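Local coordinates for protein glycosyl hydrolase, family 38 (Enterococcus faecalis, PDB 5KBP) that probably hydrolyses alpha-mannosidic linkages in carbohydrates, as a family 38 glycoside hydrolase, and binds a metal ion, at residues V419-V424 / Y489-L494. Residues are numbered along the deposited sequence; the frame is centred on the assembly and turned at random.
Sequences VVTVEV and YLTVEL
V422 and V492 form the central hydrogen-bonded pair of two antiparallel strands, and show how such a strand pair divides its work between backbone and side chains. Their amides exchange two bonds, the straighter from V492 N to V422 O at 2.8 Å with an N-H...O angle of 170°. V420 with L494 and V424 with L490 repeat the pattern, making six bonds; the shortest runs from V424 N to L490 O, 2.6 Å. CA-H groups supplement these carbonyls, as where E493 CA lies 3.3 Å from V420 O.

The apolar face carries V420, V422, V424, L490, V492 and L494. It packs on F406 of strand 404-410 and V453 of strand 451-454, the facing layer of a beta sandwich.

The other face, with T421, E423, T491 and E493, is polar. T421 and T491 meet through their methyls, CG2 to CG2 at 3.5 Å, with T491 CG2 anti to its backbone N. At one end of the strand pair E423, extended beyond CG, lays OE2 3.5 Å from Y489 CB, its carboxylate turned 43° from the phenol ring. R471 of strand 463-475 pairs with that OE2 and makes a cation-pi contact with Y489. At the far end, V419 CG1 touches E493 OE2 at 3.6 Å, while R464 forms a salt bridge with E493 OE1.

Backbone bonds thus set the register, one face contributes to the core between the two sheets, and the two arginines probably stabilise both carboxylates in their charged form.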
loop_
_atom_site.group_PDB
_atom_site.type_symbol
_atom_site.label_atom_id
_atom_site.label_comp_id
_atom_site.label_asym_id
_atom_site.label_seq_id
_atom_site.Cartn_x
_atom_site.Cartn_y
_atom_site.Cartn_z
ATOM N N VAL A 419 13.595 -14.418 -30.012
ATOM C CA VAL A 419 15.026 -14.262 -29.776
ATOM C C VAL A 419 15.209 -13.987 -28.287
ATOM O O VAL A 419 14.908 -12.891 -27.806
ATOM C CB VAL A 419 15.622 -13.140 -30.633
ATOM C CG1 VAL A 419 17.077 -12.908 -30.262
ATOM C CG2 VAL A 419 15.496 -13.484 -32.109
ATOM N N VAL A 420 15.700 -14.983 -27.558
ATOM C CA VAL A 420 15.697 -14.969 -26.101
ATOM C C VAL A 420 17.046 -14.491 -25.583
ATOM O O VAL A 420 18.079 -14.619 -26.249
ATOM C CB VAL A 420 15.351 -16.369 -25.547
ATOM C CG1 VAL A 420 14.957 -16.294 -24.077
ATOM C CG2 VAL A 420 14.241 -16.996 -26.366
ATOM N N THR A 421 17.027 -13.919 -24.381
ATOM C CA THR A 421 18.222 -13.506 -23.657
ATOM C C THR A 421 18.271 -14.261 -22.336
ATOM O O THR A 421 17.274 -14.304 -21.606
ATOM C CB THR A 421 18.225 -11.989 -23.421
ATOM O OG1 THR A 421 18.881 -11.330 -24.512
ATOM C CG2 THR A 421 18.922 -11.634 -22.114
ATOM N N VAL A 422 19.420 -14.864 -22.037
ATOM C CA VAL A 422 19.608 -15.662 -20.831
ATOM C C VAL A 422 20.880 -15.199 -20.137
ATOM O O VAL A 422 21.947 -15.152 -20.758
ATOM C CB VAL A 422 19.688 -17.168 -21.148
ATOM C CG1 VAL A 422 20.047 -17.954 -19.898
ATOM C CG2 VAL A 422 18.378 -17.664 -21.743
ATOM N N GLU A 423 20.768 -14.858 -18.855
ATOM C CA GLU A 423 21.920 -14.467 -18.054
ATOM C C GLU A 423 22.430 -15.690 -17.301
ATOM O O GLU A 423 21.670 -16.334 -16.570
ATOM C CB GLU A 423 21.560 -13.340 -17.085
ATOM C CG GLU A 423 22.763 -12.552 -16.583
ATOM C CD GLU A 423 22.373 -11.432 -15.639
ATOM O OE1 GLU A 423 21.302 -11.535 -15.006
ATOM O OE2 GLU A 423 23.136 -10.448 -15.533
ATOM N N VAL A 424 23.708 -16.008 -17.484
ATOM C CA VAL A 424 24.317 -17.206 -16.918
ATOM C C VAL A 424 25.502 -16.791 -16.059
ATOM O O VAL A 424 26.378 -16.047 -16.517
ATOM C CB VAL A 424 24.759 -18.190 -18.017
ATOM C CG1 VAL A 424 25.349 -19.449 -17.399
ATOM C CG2 VAL A 424 23.589 -18.530 -18.929
ATOM N N TYR A 489 28.476 -12.505 -14.552
ATOM C CA TYR A 489 27.356 -13.017 -15.326
ATOM C C TYR A 489 27.586 -12.770 -16.807
ATOM O O TYR A 489 28.089 -11.714 -17.203
ATOM C CB TYR A 489 26.040 -12.367 -14.892
ATOM C CG TYR A 489 25.673 -12.645 -13.457
ATOM C CD1 TYR A 489 24.933 -13.769 -13.116
ATOM C CD2 TYR A 489 26.068 -11.787 -12.441
ATOM C CE1 TYR A 489 24.594 -14.030 -11.803
ATOM C CE2 TYR A 489 25.735 -12.038 -11.124
ATOM C CZ TYR A 489 24.998 -13.162 -10.811
ATOM O OH TYR A 489 24.663 -13.419 -9.502
ATOM N N LEU A 490 27.212 -13.751 -17.620
ATOM C CA LEU A 490 27.275 -13.643 -19.068
ATOM C C LEU A 490 25.860 -13.698 -19.625
ATOM O O LEU A 490 25.061 -14.551 -19.220
ATOM C CB LEU A 490 28.132 -14.759 -19.667
ATOM C CG LEU A 490 28.810 -14.414 -20.994
ATOM C CD1 LEU A 490 29.605 -13.124 -20.855
ATOM C CD2 LEU A 490 29.706 -15.550 -21.455
ATOM N N THR A 491 25.553 -12.785 -20.539
ATOM C CA THR A 491 24.229 -12.675 -21.145
ATOM C C THR A 491 24.307 -13.236 -22.561
ATOM O O THR A 491 24.950 -12.646 -23.434
ATOM C CB THR A 491 23.755 -11.224 -21.146
ATOM O OG1 THR A 491 23.624 -10.763 -19.794
ATOM C CG2 THR A 491 22.418 -11.103 -21.848
ATOM N N VAL A 492 23.652 -14.374 -22.782
ATOM C CA VAL A 492 23.713 -15.097 -24.047
ATOM C C VAL A 492 22.388 -14.927 -24.776
ATOM O O VAL A 492 21.319 -14.947 -24.157
ATOM C CB VAL A 492 24.035 -16.587 -23.821
ATOM C CG1 VAL A 492 24.200 -17.308 -25.148
ATOM C CG2 VAL A 492 25.288 -16.734 -22.969
ATOM N N GLU A 493 22.463 -14.762 -26.095
ATOM C CA GLU A 493 21.295 -14.539 -26.937
ATOM C C GLU A 493 21.042 -15.786 -27.773
ATOM O O GLU A 493 21.930 -16.234 -28.506
ATOM C CB GLU A 493 21.502 -13.318 -27.832
ATOM C CG GLU A 493 20.232 -12.763 -28.448
ATOM C CD GLU A 493 20.471 -11.468 -29.201
ATOM O OE1 GLU A 493 21.545 -11.329 -29.824
ATOM O OE2 GLU A 493 19.589 -10.585 -29.162
ATOM N N LEU A 494 19.838 -16.342 -27.665
ATOM C CA LEU A 494 19.453 -17.531 -28.409
ATOM C C LEU A 494 18.283 -17.218 -29.332
ATOM O O LEU A 494 17.455 -16.349 -29.042
ATOM C CB LEU A 494 19.071 -18.686 -27.470
ATOM C CG LEU A 494 20.170 -19.272 -26.579
ATOM C CD1 LEU A 494 19.645 -20.468 -25.802
ATOM C CD2 LEU A 494 21.382 -19.663 -27.406
#